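Local atomic coordinates of UDP-N-Acetylenolpyruvylglucosamine Reductase (Thermus caldophilus, PDB entry 2GQT), a protein that probably uses NADPH and bound FAD to reduce enolpyruvyl-UDP-N-acetylglucosamine to UDP-N-acetylmuramate, a step in building the bacterial cell wall. Residues 2-14 / 22-36. Numbering follows the deposited sequence.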
loop_
_atom_site.group_PDB
_atom_site.type_symbol
_atom_site.label_atom_id
_atom_site.label_comp_id
_atom_site.label_asym_id
_atom_site.label_seq_id
_atom_site.Cartn_x
_atom_site.Cartn_y
_atom_site.Cartn_z
ATOM N N GLU A 2 -10.759 3.680 -25.612
ATOM C CA GLU A 2 -10.916 5.138 -25.829
ATOM C C GLU A 2 -12.068 5.687 -24.995
ATOM O O GLU A 2 -12.418 6.856 -25.117
ATOM C CB GLU A 2 -11.152 5.439 -27.315
ATOM C CG GLU A 2 -10.106 4.836 -28.254
ATOM C CD GLU A 2 -10.415 5.087 -29.719
ATOM O OE1 GLU A 2 -11.380 5.826 -30.012
ATOM O OE2 GLU A 2 -9.693 4.544 -30.584
ATOM N N PHE A 3 -12.651 4.843 -24.145
ATOM C CA PHE A 3 -13.850 5.225 -23.395
ATOM C C PHE A 3 -13.741 4.986 -21.904
ATOM O O PHE A 3 -14.739 4.733 -21.213
ATOM C CB PHE A 3 -15.087 4.562 -24.000
ATOM C CG PHE A 3 -15.396 5.067 -25.369
ATOM C CD1 PHE A 3 -14.775 4.511 -26.479
ATOM C CD2 PHE A 3 -16.245 6.153 -25.543
ATOM C CE1 PHE A 3 -15.022 5.005 -27.749
ATOM C CE2 PHE A 3 -16.507 6.653 -26.811
ATOM C CZ PHE A 3 -15.892 6.081 -27.918
ATOM N N MET A 4 -12.530 5.120 -21.396
ATOM C CA MET A 4 -12.353 4.933 -19.973
ATOM C C MET A 4 -12.961 6.083 -19.187
ATOM O O MET A 4 -13.076 7.215 -19.680
ATOM C CB MET A 4 -10.894 4.715 -19.597
ATOM C CG MET A 4 -9.980 5.862 -19.856
ATOM S SD MET A 4 -8.338 5.213 -19.586
ATOM C CE MET A 4 -7.531 5.944 -20.991
ATOM N N ARG A 5 -13.375 5.753 -17.975
ATOM C CA ARG A 5 -13.940 6.704 -17.045
ATOM C C ARG A 5 -12.872 7.660 -16.522
ATOM O O ARG A 5 -11.817 7.236 -16.013
ATOM C CB ARG A 5 -14.577 5.934 -15.899
ATOM C CG ARG A 5 -15.390 6.763 -14.942
ATOM C CD ARG A 5 -15.690 5.953 -13.700
ATOM N NE ARG A 5 -16.405 6.749 -12.710
ATOM C CZ ARG A 5 -17.728 6.821 -12.605
ATOM N NH1 ARG A 5 -18.511 6.141 -13.429
ATOM N NH2 ARG A 5 -18.267 7.581 -11.662
ATOM N N VAL A 6 -13.152 8.951 -16.662
ATOM C CA VAL A 6 -12.322 10.020 -16.120
ATOM C C VAL A 6 -13.235 10.938 -15.324
ATOM O O VAL A 6 -14.261 11.417 -15.836
ATOM C CB VAL A 6 -11.618 10.838 -17.241
ATOM C CG1 VAL A 6 -10.723 11.917 -16.655
ATOM C CG2 VAL A 6 -10.806 9.925 -18.147
ATOM N N GLU A 7 -12.886 11.168 -14.063
ATOM C CA GLU A 7 -13.699 12.021 -13.213
ATOM C C GLU A 7 -12.899 12.729 -12.133
ATOM O O GLU A 7 -11.886 12.216 -11.641
ATOM C CB GLU A 7 -14.908 11.261 -12.629
ATOM C CG GLU A 7 -14.714 10.561 -11.311
ATOM C CD GLU A 7 -16.041 10.243 -10.624
ATOM O OE1 GLU A 7 -16.105 9.231 -9.901
ATOM O OE2 GLU A 7 -17.016 11.009 -10.789
ATOM N N ARG A 8 -13.381 13.915 -11.779
ATOM C CA ARG A 8 -12.836 14.709 -10.689
ATOM C C ARG A 8 -13.276 14.116 -9.370
ATOM O O ARG A 8 -14.471 13.940 -9.137
ATOM C CB ARG A 8 -13.371 16.141 -10.771
ATOM C CG ARG A 8 -13.118 16.862 -12.088
ATOM C CD ARG A 8 -11.653 17.187 -12.285
ATOM N NE ARG A 8 -11.124 18.043 -11.223
ATOM C CZ ARG A 8 -9.866 18.469 -11.155
ATOM N NH1 ARG A 8 -8.994 18.124 -12.093
ATOM N NH2 ARG A 8 -9.479 19.244 -10.148
ATOM N N VAL A 9 -12.316 13.806 -8.502
ATOM C CA VAL A 9 -12.619 13.244 -7.187
ATOM C C VAL A 9 -11.860 14.008 -6.106
ATOM O O VAL A 9 -10.998 14.828 -6.410
ATOM C CB VAL A 9 -12.271 11.729 -7.107
ATOM C CG1 VAL A 9 -12.978 10.954 -8.208
ATOM C CG2 VAL A 9 -10.752 11.500 -7.168
ATOM N N LEU A 10 -12.190 13.735 -4.848
ATOM C CA LEU A 10 -11.358 14.151 -3.723
ATOM C C LEU A 10 -10.626 12.912 -3.223
ATOM O O LEU A 10 -11.261 11.903 -2.905
ATOM C CB LEU A 10 -12.212 14.748 -2.606
ATOM C CG LEU A 10 -12.924 16.066 -2.941
ATOM C CD1 LEU A 10 -13.866 16.464 -1.819
ATOM C CD2 LEU A 10 -11.923 17.187 -3.233
ATOM N N LEU A 11 -9.299 12.978 -3.151
ATOM C CA LEU A 11 -8.521 11.797 -2.771
ATOM C C LEU A 11 -8.719 11.354 -1.317
ATOM O O LEU A 11 -8.365 10.223 -0.966
ATOM C CB LEU A 11 -7.043 11.944 -3.151
ATOM C CG LEU A 11 -6.753 11.854 -4.659
ATOM C CD1 LEU A 11 -5.297 12.176 -4.984
ATOM C CD2 LEU A 11 -7.137 10.492 -5.246
ATOM N N LYS A 12 -9.337 12.204 -0.494
ATOM C CA LYS A 12 -9.767 11.807 0.845
ATOM C C LYS A 12 -10.666 10.572 0.802
ATOM O O LYS A 12 -10.698 9.791 1.755
ATOM C CB LYS A 12 -10.492 12.952 1.566
ATOM C CG LYS A 12 -11.906 13.267 1.038
ATOM C CD LYS A 12 -12.640 14.334 1.870
ATOM C CE LYS A 12 -14.091 14.546 1.407
ATOM N NZ LYS A 12 -15.010 13.418 1.753
ATOM N N ASP A 13 -11.396 10.402 -0.300
ATOM C CA ASP A 13 -12.313 9.283 -0.438
ATOM C C ASP A 13 -11.632 8.007 -0.934
ATOM O O ASP A 13 -12.273 6.957 -0.973
ATOM C CB ASP A 13 -13.475 9.659 -1.373
ATOM C CG ASP A 13 -14.326 10.806 -0.830
ATOM O OD1 ASP A 13 -14.550 10.864 0.394
ATOM O OD2 ASP A 13 -14.777 11.642 -1.639
ATOM N N TYR A 14 -10.345 8.097 -1.290
ATOM C CA TYR A 14 -9.599 7.012 -1.948
ATOM C C TYR A 14 -8.337 6.630 -1.205
ATOM O O TYR A 14 -7.458 5.974 -1.762
ATOM C CB TYR A 14 -9.225 7.415 -3.369
ATOM C CG TYR A 14 -10.413 7.480 -4.280
ATOM C CD1 TYR A 14 -11.208 8.616 -4.322
ATOM C CD2 TYR A 14 -10.753 6.402 -5.094
ATOM C CE1 TYR A 14 -12.312 8.684 -5.145
ATOM C CE2 TYR A 14 -11.858 6.462 -5.926
ATOM C CZ TYR A 14 -12.631 7.609 -5.943
ATOM O OH TYR A 14 -13.731 7.694 -6.761
ATOM N N PRO A 22 -8.339 17.552 -4.445
ATOM C CA PRO A 22 -8.833 17.192 -5.781
ATOM C C PRO A 22 -7.816 16.516 -6.693
ATOM O O PRO A 22 -6.625 16.824 -6.651
ATOM C CB PRO A 22 -9.240 18.544 -6.393
ATOM C CG PRO A 22 -9.318 19.487 -5.265
ATOM C CD PRO A 22 -8.346 19.011 -4.238
ATOM N N ALA A 23 -8.310 15.590 -7.512
ATOM C CA ALA A 23 -7.509 14.936 -8.535
ATOM C C ALA A 23 -8.406 14.439 -9.658
ATOM O O ALA A 23 -9.602 14.177 -9.450
ATOM C CB ALA A 23 -6.709 13.776 -7.948
ATOM N N GLU A 24 -7.816 14.317 -10.841
ATOM C CA GLU A 24 -8.493 13.759 -11.999
ATOM C C GLU A 24 -8.170 12.275 -12.072
ATOM O O GLU A 24 -7.036 11.894 -12.363
ATOM C CB GLU A 24 -8.040 14.474 -13.267
ATOM C CG GLU A 24 -8.749 14.026 -14.525
ATOM C CD GLU A 24 -8.269 14.788 -15.745
ATOM O OE1 GLU A 24 -7.382 14.282 -16.455
ATOM O OE2 GLU A 24 -8.756 15.909 -15.973
ATOM N N LEU A 25 -9.181 11.451 -11.809
ATOM C CA LEU A 25 -9.007 10.010 -11.726
ATOM C C LEU A 25 -9.362 9.329 -13.041
ATOM O O LEU A 25 -10.485 9.449 -13.520
ATOM C CB LEU A 25 -9.857 9.445 -10.584
ATOM C CG LEU A 25 -9.690 7.973 -10.209
ATOM C CD1 LEU A 25 -8.307 7.717 -9.622
ATOM C CD2 LEU A 25 -10.767 7.596 -9.215
ATOM N N TRP A 26 -8.407 8.584 -13.588
ATOM C CA TRP A 26 -8.585 7.775 -14.788
ATOM C C TRP A 26 -8.673 6.305 -14.393
ATOM O O TRP A 26 -7.698 5.743 -13.897
ATOM C CB TRP A 26 -7.376 7.971 -15.708
ATOM C CG TRP A 26 -7.311 9.318 -16.344
ATOM C CD1 TRP A 26 -7.217 10.522 -15.717
ATOM C CD2 TRP A 26 -7.332 9.595 -17.748
ATOM N NE1 TRP A 26 -7.197 11.542 -16.646
ATOM C CE2 TRP A 26 -7.262 10.996 -17.900
ATOM C CE3 TRP A 26 -7.407 8.794 -18.892
ATOM C CZ2 TRP A 26 -7.269 11.614 -19.153
ATOM C CZ3 TRP A 26 -7.416 9.410 -20.141
ATOM C CH2 TRP A 26 -7.343 10.804 -20.258
ATOM N N THR A 27 -9.832 5.681 -14.596
ATOM C CA THR A 27 -10.005 4.265 -14.279
ATOM C C THR A 27 -9.835 3.463 -15.562
ATOM O O THR A 27 -10.640 3.578 -16.491
ATOM C CB THR A 27 -11.368 3.997 -13.602
ATOM O OG1 THR A 27 -11.474 4.810 -12.431
ATOM C CG2 THR A 27 -11.490 2.539 -13.195
ATOM N N VAL A 28 -8.757 2.686 -15.608
ATOM C CA VAL A 28 -8.305 1.960 -16.796
ATOM C C VAL A 28 -8.716 0.494 -16.697
ATOM O O VAL A 28 -8.455 -0.142 -15.683
ATOM C CB VAL A 28 -6.748 2.052 -16.909
ATOM C CG1 VAL A 28 -6.203 1.039 -17.907
ATOM C CG2 VAL A 28 -6.322 3.471 -17.284
ATOM N N GLU A 29 -9.327 -0.042 -17.754
ATOM C CA GLU A 29 -9.777 -1.435 -17.758
ATOM C C GLU A 29 -9.064 -2.336 -18.762
ATOM O O GLU A 29 -9.198 -3.558 -18.698
ATOM C CB GLU A 29 -11.279 -1.502 -18.020
ATOM C CG GLU A 29 -12.123 -0.937 -16.894
ATOM C CD GLU A 29 -13.608 -1.161 -17.108
ATOM O OE1 GLU A 29 -14.018 -1.430 -18.256
ATOM O OE2 GLU A 29 -14.365 -1.060 -16.124
ATOM N N THR A 30 -8.317 -1.738 -19.683
ATOM C CA THR A 30 -7.697 -2.484 -20.777
ATOM C C THR A 30 -6.288 -1.982 -21.056
ATOM O O THR A 30 -5.912 -0.880 -20.653
ATOM C CB THR A 30 -8.499 -2.360 -22.097
ATOM O OG1 THR A 30 -8.395 -1.021 -22.590
ATOM C CG2 THR A 30 -9.971 -2.720 -21.896
ATOM N N ARG A 31 -5.521 -2.785 -21.785
ATOM C CA ARG A 31 -4.165 -2.394 -22.153
ATOM C C ARG A 31 -4.179 -1.127 -23.009
ATOM O O ARG A 31 -3.350 -0.237 -22.821
ATOM C CB ARG A 31 -3.435 -3.533 -22.869
ATOM C CG ARG A 31 -3.299 -4.817 -22.048
ATOM C CD ARG A 31 -2.220 -5.727 -22.615
ATOM N NE ARG A 31 -2.053 -5.521 -24.053
ATOM C CZ ARG A 31 -1.002 -5.913 -24.764
ATOM N NH1 ARG A 31 0.010 -6.554 -24.191
ATOM N NH2 ARG A 31 -0.966 -5.655 -26.061
ATOM N N GLU A 32 -5.143 -1.037 -23.927
ATOM C CA GLU A 32 -5.285 0.152 -24.774
ATOM C C GLU A 32 -5.666 1.403 -23.984
ATOM O O GLU A 32 -5.166 2.493 -24.260
ATOM C CB GLU A 32 -6.270 -0.097 -25.926
ATOM C CG GLU A 32 -5.727 -1.008 -27.023
ATOM C CD GLU A 32 -4.403 -0.513 -27.590
ATOM O OE1 GLU A 32 -4.314 0.677 -27.968
ATOM O OE2 GLU A 32 -3.449 -1.316 -27.651
ATOM N N GLU A 33 -6.537 1.241 -22.990
ATOM C CA GLU A 33 -6.901 2.349 -22.117
ATOM C C GLU A 33 -5.696 2.803 -21.284
ATOM O O GLU A 33 -5.500 3.997 -21.091
ATOM C CB GLU A 33 -8.095 1.980 -21.228
ATOM C CG GLU A 33 -9.437 1.951 -21.985
ATOM C CD GLU A 33 -10.604 1.460 -21.140
ATOM O OE1 GLU A 33 -11.716 1.278 -21.688
ATOM O OE2 GLU A 33 -10.424 1.250 -19.926
ATOM N N LEU A 34 -4.881 1.855 -20.823
ATOM C CA LEU A 34 -3.642 2.196 -20.104
ATOM C C LEU A 34 -2.666 2.989 -20.979
ATOM O O LEU A 34 -2.086 3.974 -20.522
ATOM C CB LEU A 34 -2.954 0.950 -19.542
ATOM C CG LEU A 34 -1.756 1.239 -18.626
ATOM C CD1 LEU A 34 -2.148 2.126 -17.444
ATOM C CD2 LEU A 34 -1.130 -0.049 -18.149
ATOM N N LYS A 35 -2.500 2.563 -22.233
ATOM C CA LYS A 35 -1.623 3.261 -23.183
ATOM C C LYS A 35 -2.056 4.713 -23.367
ATOM O O LYS A 35 -1.215 5.614 -23.417
ATOM C CB LYS A 35 -1.564 2.521 -24.524
ATOM C CG LYS A 35 -0.718 1.253 -24.473
ATOM C CD LYS A 35 -1.063 0.269 -25.580
ATOM C CE LYS A 35 -0.169 0.426 -26.795
ATOM N NZ LYS A 35 -0.448 -0.656 -27.778
ATOM N N ARG A 36 -3.370 4.933 -23.423
ATOM C CA ARG A 36 -3.939 6.269 -23.575
ATOM C C ARG A 36 -3.788 7.132 -22.315
ATOM O O ARG A 36 -3.391 8.294 -22.394
ATOM C CB ARG A 36 -5.411 6.190 -24.007
ATOM C CG ARG A 36 -6.097 7.539 -24.139
ATOM C CD ARG A 36 -7.603 7.407 -24.176
ATOM N NE ARG A 36 -8.240 8.598 -23.614
ATOM C CZ ARG A 36 -9.499 8.660 -23.191
ATOM N NH1 ARG A 36 -10.290 7.594 -23.250
ATOM N NH2 ARG A 36 -9.968 9.797 -22.697
HETATM O O HOH W 1 -12.251 1.954 -24.238
HETATM O O HOH W 2 -13.125 2.951 -17.221
#
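Val6 lies alongside Trp26 in an antiparallel beta hairpin whose strands, 5-10 and 22-28, form one margin of a mixed four-stranded sheet; beyond 22-28 the sheet continues with strand 61-65. The two residues form a non-hydrogen-bonded pair, and Val6 CG2 sits over the centre of the indole six-membered ring, 3.6 Å from its centroid, a CH-pi contact. With Val6 CG1 anti to the backbone N (chi1 -178°), that methyl covers the pyrrole side and also reaches Glu24 CG. Glu24, extended along the same face, takes the indole N-H in the ring plane, Trp26 NE1 to Glu24 OE1 2.8 Å. Met4 approaches differently: its SD stands at the ring edge, 5.1 Å from the centroid of the Trp26 six-membered ring, a Met-aromatic contact, and also touches Val28 CG2. An alanine in place of Trp26 would probably leave Val6 CG2 without the ring face beneath it and Glu24 OE1 without its indole donor. On the opposite face, Leu25 CD2 touches Tyr14 CE2 at 3.6 Å and Ala23 CB meets Leu11 CD1, both partners following strand 5-10. Glu7 and Leu25 exchange two backbone hydrogen bonds, and the straightest link joins Val9 N to Ala23 O, 2.9 Å with 173° at the hydrogen.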